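Local coordinates for protein MAU2 chromatid cohesion factor homolog (Saccharomyces cerevisiae, PDB 4XDN) that forms a complex with SCC2 that is required for loading cohesin onto chromosomes, and so takes part in sister chromatid cohesion, at residues Phe102-Leu116 and Cys132-Arg144. Numbering follows the deposited sequence.
With SO4 (sulfate ion), chain D.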
loop_
_atom_site.group_PDB
_atom_site.type_symbol
_atom_site.label_atom_id
_atom_site.label_comp_id
_atom_site.label_asym_id
_atom_site.label_seq_id
_atom_site.Cartn_x
_atom_site.Cartn_y
_atom_site.Cartn_z
ATOM N N PHE A 102 -6.899 -1.262 27.204
ATOM C CA PHE A 102 -7.718 -0.286 26.500
ATOM C C PHE A 102 -8.991 0.047 27.271
ATOM O O PHE A 102 -9.412 1.202 27.308
ATOM C CB PHE A 102 -8.062 -0.810 25.102
ATOM C CG PHE A 102 -6.851 -1.167 24.276
ATOM C CD1 PHE A 102 -5.750 -0.324 24.235
ATOM C CD2 PHE A 102 -6.810 -2.349 23.554
ATOM C CE1 PHE A 102 -4.637 -0.650 23.482
ATOM C CE2 PHE A 102 -5.697 -2.680 22.798
ATOM C CZ PHE A 102 -4.610 -1.829 22.763
ATOM N N ASP A 103 -9.602 -0.962 27.884
ATOM C CA ASP A 103 -10.784 -0.745 28.713
ATOM C C ASP A 103 -10.467 0.188 29.877
ATOM O O ASP A 103 -11.267 1.057 30.223
ATOM C CB ASP A 103 -11.324 -2.073 29.245
ATOM C CG ASP A 103 -11.931 -2.937 28.156
ATOM O OD1 ASP A 103 -12.189 -2.415 27.052
ATOM O OD2 ASP A 103 -12.159 -4.138 28.408
ATOM N N LEU A 104 -9.295 -0.000 30.473
ATOM C CA LEU A 104 -8.851 0.837 31.582
ATOM C C LEU A 104 -8.687 2.280 31.129
ATOM O O LEU A 104 -9.129 3.211 31.803
ATOM C CB LEU A 104 -7.533 0.311 32.153
ATOM C CG LEU A 104 -6.892 1.124 33.279
ATOM C CD1 LEU A 104 -7.788 1.153 34.505
ATOM C CD2 LEU A 104 -5.526 0.550 33.620
ATOM N N ALA A 105 -8.036 2.455 29.984
ATOM C CA ALA A 105 -7.846 3.777 29.408
ATOM C C ALA A 105 -9.196 4.444 29.170
ATOM O O ALA A 105 -9.384 5.617 29.481
ATOM C CB ALA A 105 -7.066 3.681 28.113
ATOM N N GLU A 106 -10.132 3.673 28.626
ATOM C CA GLU A 106 -11.452 4.185 28.291
ATOM C C GLU A 106 -12.211 4.636 29.537
ATOM O O GLU A 106 -12.947 5.620 29.496
ATOM C CB GLU A 106 -12.254 3.120 27.541
ATOM C CG GLU A 106 -13.579 3.617 26.988
ATOM C CD GLU A 106 -14.247 2.607 26.075
ATOM O OE1 GLU A 106 -13.823 1.433 26.070
ATOM O OE2 GLU A 106 -15.194 2.989 25.356
ATOM N N LEU A 107 -12.031 3.918 30.641
ATOM C CA LEU A 107 -12.687 4.273 31.894
ATOM C C LEU A 107 -12.165 5.599 32.431
ATOM O O LEU A 107 -12.930 6.409 32.953
ATOM C CB LEU A 107 -12.489 3.176 32.944
ATOM C CG LEU A 107 -13.360 1.921 32.823
ATOM C CD1 LEU A 107 -12.977 0.914 33.897
ATOM C CD2 LEU A 107 -14.844 2.256 32.922
ATOM N N TYR A 108 -10.861 5.818 32.302
ATOM C CA TYR A 108 -10.252 7.054 32.767
ATOM C C TYR A 108 -10.754 8.251 31.966
ATOM O O TYR A 108 -11.094 9.288 32.537
ATOM C CB TYR A 108 -8.728 6.972 32.682
ATOM C CG TYR A 108 -8.094 6.217 33.830
ATOM C CD1 TYR A 108 -8.209 6.677 35.137
ATOM C CD2 TYR A 108 -7.369 5.055 33.607
ATOM C CE1 TYR A 108 -7.630 5.997 36.188
ATOM C CE2 TYR A 108 -6.788 4.367 34.652
ATOM C CZ TYR A 108 -6.920 4.843 35.940
ATOM O OH TYR A 108 -6.339 4.160 36.978
ATOM N N ILE A 109 -10.803 8.105 30.647
ATOM C CA ILE A 109 -11.243 9.192 29.780
ATOM C C ILE A 109 -12.734 9.460 29.963
ATOM O O ILE A 109 -13.157 10.614 30.016
ATOM C CB ILE A 109 -10.951 8.887 28.297
ATOM C CG1 ILE A 109 -9.454 8.645 28.087
ATOM C CG2 ILE A 109 -11.426 10.030 27.400
ATOM C CD1 ILE A 109 -8.563 9.820 28.472
ATOM N N SER A 110 -13.524 8.396 30.058
ATOM C CA SER A 110 -14.959 8.532 30.278
ATOM C C SER A 110 -15.233 9.248 31.594
ATOM O O SER A 110 -16.091 10.129 31.664
ATOM C CB SER A 110 -15.640 7.163 30.278
ATOM O OG SER A 110 -15.551 6.558 29.003
ATOM N N SER A 111 -14.497 8.866 32.633
ATOM C CA SER A 111 -14.609 9.512 33.934
ATOM C C SER A 111 -14.226 10.980 33.834
ATOM O O SER A 111 -14.924 11.847 34.356
ATOM C CB SER A 111 -13.723 8.813 34.966
ATOM O OG SER A 111 -14.215 7.520 35.268
ATOM N N LEU A 112 -13.113 11.252 33.161
ATOM C CA LEU A 112 -12.644 12.621 32.985
ATOM C C LEU A 112 -13.685 13.460 32.255
ATOM O O LEU A 112 -13.982 14.583 32.658
ATOM C CB LEU A 112 -11.322 12.640 32.218
ATOM C CG LEU A 112 -10.690 14.016 31.994
ATOM C CD1 LEU A 112 -10.315 14.666 33.320
ATOM C CD2 LEU A 112 -9.474 13.894 31.095
ATOM N N LYS A 113 -14.237 12.899 31.182
ATOM C CA LYS A 113 -15.240 13.582 30.377
ATOM C C LYS A 113 -16.425 14.039 31.225
ATOM O O LYS A 113 -16.831 15.199 31.160
ATOM C CB LYS A 113 -15.724 12.665 29.251
ATOM C CG LYS A 113 -16.868 13.234 28.421
ATOM C CD LYS A 113 -17.352 12.237 27.382
ATOM C CE LYS A 113 -18.700 12.650 26.805
ATOM N NZ LYS A 113 -19.177 11.697 25.767
ATOM N N GLU A 114 -16.970 13.125 32.021
ATOM C CA GLU A 114 -18.125 13.433 32.855
ATOM C C GLU A 114 -17.802 14.505 33.896
ATOM O O GLU A 114 -18.651 15.333 34.223
ATOM C CB GLU A 114 -18.638 12.169 33.548
ATOM C CG GLU A 114 -19.749 12.431 34.558
ATOM C CD GLU A 114 -20.404 11.158 35.060
ATOM O OE1 GLU A 114 -19.942 10.059 34.687
ATOM O OE2 GLU A 114 -21.382 11.258 35.830
ATOM N N ARG A 115 -16.575 14.494 34.410
ATOM C CA ARG A 115 -16.172 15.490 35.392
ATOM C C ARG A 115 -16.052 16.861 34.735
ATOM O O ARG A 115 -16.480 17.865 35.299
ATOM C CB ARG A 115 -14.847 15.112 36.056
ATOM C CG ARG A 115 -14.589 15.880 37.342
ATOM C CD ARG A 115 -13.124 15.895 37.739
ATOM N NE ARG A 115 -12.903 16.762 38.896
ATOM C CZ ARG A 115 -11.710 17.162 39.324
ATOM N NH1 ARG A 115 -10.606 16.779 38.694
ATOM N NH2 ARG A 115 -11.619 17.951 40.384
ATOM N N LEU A 116 -15.468 16.895 33.541
ATOM C CA LEU A 116 -15.318 18.144 32.800
ATOM C C LEU A 116 -16.674 18.772 32.492
ATOM O O LEU A 116 -16.842 19.987 32.586
ATOM C CB LEU A 116 -14.551 17.910 31.497
ATOM C CG LEU A 116 -13.077 17.524 31.630
ATOM C CD1 LEU A 116 -12.504 17.149 30.271
ATOM C CD2 LEU A 116 -12.277 18.652 32.251
ATOM N N CYS A 132 -10.961 14.329 24.911
ATOM C CA CYS A 132 -11.556 13.117 25.462
ATOM C C CYS A 132 -12.281 12.352 24.358
ATOM O O CYS A 132 -12.166 11.133 24.260
ATOM C CB CYS A 132 -12.530 13.440 26.603
ATOM S SG CYS A 132 -11.764 13.951 28.166
ATOM N N GLU A 133 -13.015 13.078 23.520
ATOM C CA GLU A 133 -13.770 12.465 22.433
ATOM C C GLU A 133 -12.838 11.898 21.367
ATOM O O GLU A 133 -13.113 10.854 20.780
ATOM C CB GLU A 133 -14.727 13.481 21.802
ATOM C CG GLU A 133 -15.857 13.943 22.721
ATOM C CD GLU A 133 -16.816 12.826 23.099
ATOM O OE1 GLU A 133 -16.917 11.835 22.350
ATOM O OE2 GLU A 133 -17.472 12.944 24.152
ATOM N N PHE A 134 -11.733 12.592 21.120
ATOM C CA PHE A 134 -10.758 12.140 20.140
ATOM C C PHE A 134 -10.112 10.836 20.603
ATOM O O PHE A 134 -9.963 9.898 19.827
ATOM C CB PHE A 134 -9.694 13.212 19.907
ATOM C CG PHE A 134 -8.895 13.006 18.653
ATOM C CD1 PHE A 134 -9.389 13.422 17.426
ATOM C CD2 PHE A 134 -7.650 12.399 18.698
ATOM C CE1 PHE A 134 -8.658 13.234 16.269
ATOM C CE2 PHE A 134 -6.912 12.207 17.542
ATOM C CZ PHE A 134 -7.418 12.626 16.326
ATOM N N LEU A 135 -9.743 10.775 21.877
ATOM C CA LEU A 135 -9.194 9.551 22.438
ATOM C C LEU A 135 -10.220 8.423 22.383
ATOM O O LEU A 135 -9.886 7.287 22.063
ATOM C CB LEU A 135 -8.739 9.776 23.882
ATOM C CG LEU A 135 -7.532 10.698 24.072
ATOM C CD1 LEU A 135 -7.312 10.994 25.549
ATOM C CD2 LEU A 135 -6.291 10.089 23.459
ATOM N N LEU A 136 -11.470 8.751 22.689
ATOM C CA LEU A 136 -12.539 7.760 22.756
ATOM C C LEU A 136 -12.947 7.233 21.379
ATOM O O LEU A 136 -13.291 6.058 21.234
ATOM C CB LEU A 136 -13.766 8.363 23.449
ATOM C CG LEU A 136 -14.264 7.811 24.791
ATOM C CD1 LEU A 136 -13.148 7.354 25.716
ATOM C CD2 LEU A 136 -15.096 8.883 25.483
ATOM N N LEU A 137 -12.909 8.105 20.375
ATOM C CA LEU A 137 -13.475 7.792 19.068
ATOM C C LEU A 137 -12.417 7.508 18.000
ATOM O O LEU A 137 -12.709 6.853 17.000
ATOM C CB LEU A 137 -14.374 8.944 18.612
ATOM C CG LEU A 137 -15.540 9.279 19.550
ATOM C CD1 LEU A 137 -16.230 10.550 19.101
ATOM C CD2 LEU A 137 -16.536 8.130 19.624
ATOM N N HIS A 138 -11.194 7.994 18.213
ATOM C CA HIS A 138 -10.123 7.836 17.229
ATOM C C HIS A 138 -8.974 6.974 17.749
ATOM O O HIS A 138 -8.698 5.908 17.198
ATOM C CB HIS A 138 -9.593 9.206 16.797
ATOM C CG HIS A 138 -8.446 9.139 15.842
ATOM N ND1 HIS A 138 -7.127 9.140 16.257
ATOM C CD2 HIS A 138 -8.409 9.078 14.489
ATOM C CE1 HIS A 138 -6.337 9.080 15.205
ATOM N NE2 HIS A 138 -7.089 9.040 14.117
ATOM N N ASP A 139 -8.307 7.428 18.806
ATOM C CA ASP A 139 -7.098 6.752 19.275
ATOM C C ASP A 139 -7.380 5.349 19.809
ATOM O O ASP A 139 -6.728 4.389 19.402
ATOM C CB ASP A 139 -6.401 7.577 20.356
ATOM C CG ASP A 139 -5.626 8.748 19.791
ATOM O OD1 ASP A 139 -6.069 9.329 18.783
ATOM O OD2 ASP A 139 -4.567 9.088 20.357
ATOM N N LEU A 140 -8.350 5.224 20.707
ATOM C CA LEU A 140 -8.601 3.940 21.359
ATOM C C LEU A 140 -9.116 2.879 20.382
ATOM O O LEU A 140 -8.617 1.753 20.381
ATOM C CB LEU A 140 -9.580 4.109 22.524
ATOM C CG LEU A 140 -8.926 4.373 23.885
ATOM C CD1 LEU A 140 -9.945 4.858 24.909
ATOM C CD2 LEU A 140 -8.226 3.120 24.392
ATOM N N PRO A 141 -10.118 3.224 19.552
ATOM C CA PRO A 141 -10.594 2.244 18.568
ATOM C C PRO A 141 -9.515 1.788 17.583
ATOM O O PRO A 141 -9.466 0.605 17.247
ATOM C CB PRO A 141 -11.710 2.999 17.838
ATOM C CG PRO A 141 -12.196 3.991 18.829
ATOM C CD PRO A 141 -10.970 4.426 19.578
ATOM N N LEU A 142 -8.663 2.707 17.136
ATOM C CA LEU A 142 -7.614 2.367 16.177
ATOM C C LEU A 142 -6.583 1.419 16.779
ATOM O O LEU A 142 -6.134 0.486 16.115
ATOM C CB LEU A 142 -6.919 3.633 15.668
ATOM C CG LEU A 142 -7.685 4.450 14.623
ATOM C CD1 LEU A 142 -6.961 5.758 14.347
ATOM C CD2 LEU A 142 -7.876 3.663 13.330
ATOM N N MET A 143 -6.211 1.658 18.033
ATOM C CA MET A 143 -5.259 0.791 18.721
ATOM C C MET A 143 -5.887 -0.564 19.020
ATOM O O MET A 143 -5.235 -1.600 18.883
ATOM C CB MET A 143 -4.772 1.435 20.020
ATOM C CG MET A 143 -3.537 2.318 19.875
ATOM S SD MET A 143 -2.093 1.528 19.138
ATOM C CE MET A 143 -2.198 -0.121 19.819
ATOM N N ARG A 144 -7.148 -0.549 19.439
ATOM C CA ARG A 144 -7.911 -1.777 19.631
ATOM C C ARG A 144 -7.906 -2.613 18.358
ATOM O O ARG A 144 -7.634 -3.812 18.387
ATOM C CB ARG A 144 -9.356 -1.464 20.026
ATOM C CG ARG A 144 -9.568 -1.115 21.489
ATOM C CD ARG A 144 -11.043 -0.852 21.751
ATOM N NE ARG A 144 -11.450 -1.219 23.109
ATOM C CZ ARG A 144 -11.662 -0.359 24.103
ATOM N NH1 ARG A 144 -11.514 0.948 23.923
ATOM N NH2 ARG A 144 -12.031 -0.813 25.293
HETATM S S SO4 D . -15.516 17.741 41.437
HETATM O O1 SO4 D . -15.186 16.982 40.234
HETATM O O2 SO4 D . -14.530 18.801 41.629
HETATM O O3 SO4 D . -16.843 18.332 41.291
HETATM O O4 SO4 D . -15.507 16.849 42.592
#
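Phe102 lies against Arg144 where the helix at 102-116 starts and the helix at 132-144 ends. The two side chains run past each other in opposite directions. Arg144 CG meets the ring at CD2, 3.7 Å away, and the backbone N of Arg144 lies over one ring face. The outer end of the ring reaches Met143, with Phe102 CE1 4.0 Å from Met143 CB. Farther out, the Arg144 guanidinium lies with one face over Phe102 CB. A slight bend at chi3 (149°) carries this group on past Phe102 CB to two acids. NH2 forms a salt bridge with Asp103, whose OD1 is at the edge of the guanidinium; the modelled separation is doubtfully short. Glu106 OE1 joins the network through weak bonds, 3.0 Å from Arg144 NH2. Asp103 OD2 also pairs with a basic side chain of the partner protein's chain. With an alanine at Phe102, the space beside Met143 would probably be left unfilled and the aliphatic part of Arg144 freer to shift, disturbing its hold on the two acids.

At the other end, Cys132 is a knob in the hole formed by Ile109, Leu112, Lys113 and Leu116. Its SG is 3.7 Å from Leu112 CD2, while its CB touches Ile109 CG2. Lys113 stretches past it, and its NZ meets the syn lone pair of Glu133 OE2 at 2.7 Å in a salt bridge. Between the ends, Leu136 CD1 packs on Ile109 CG2 (3.6 Å). The axes of segments 102-116 and 132-144 come within 9.7 Å and cross at -148°. This is an antiparallel helical hairpin within the helical repeat architecture of the cohesin loading factor family.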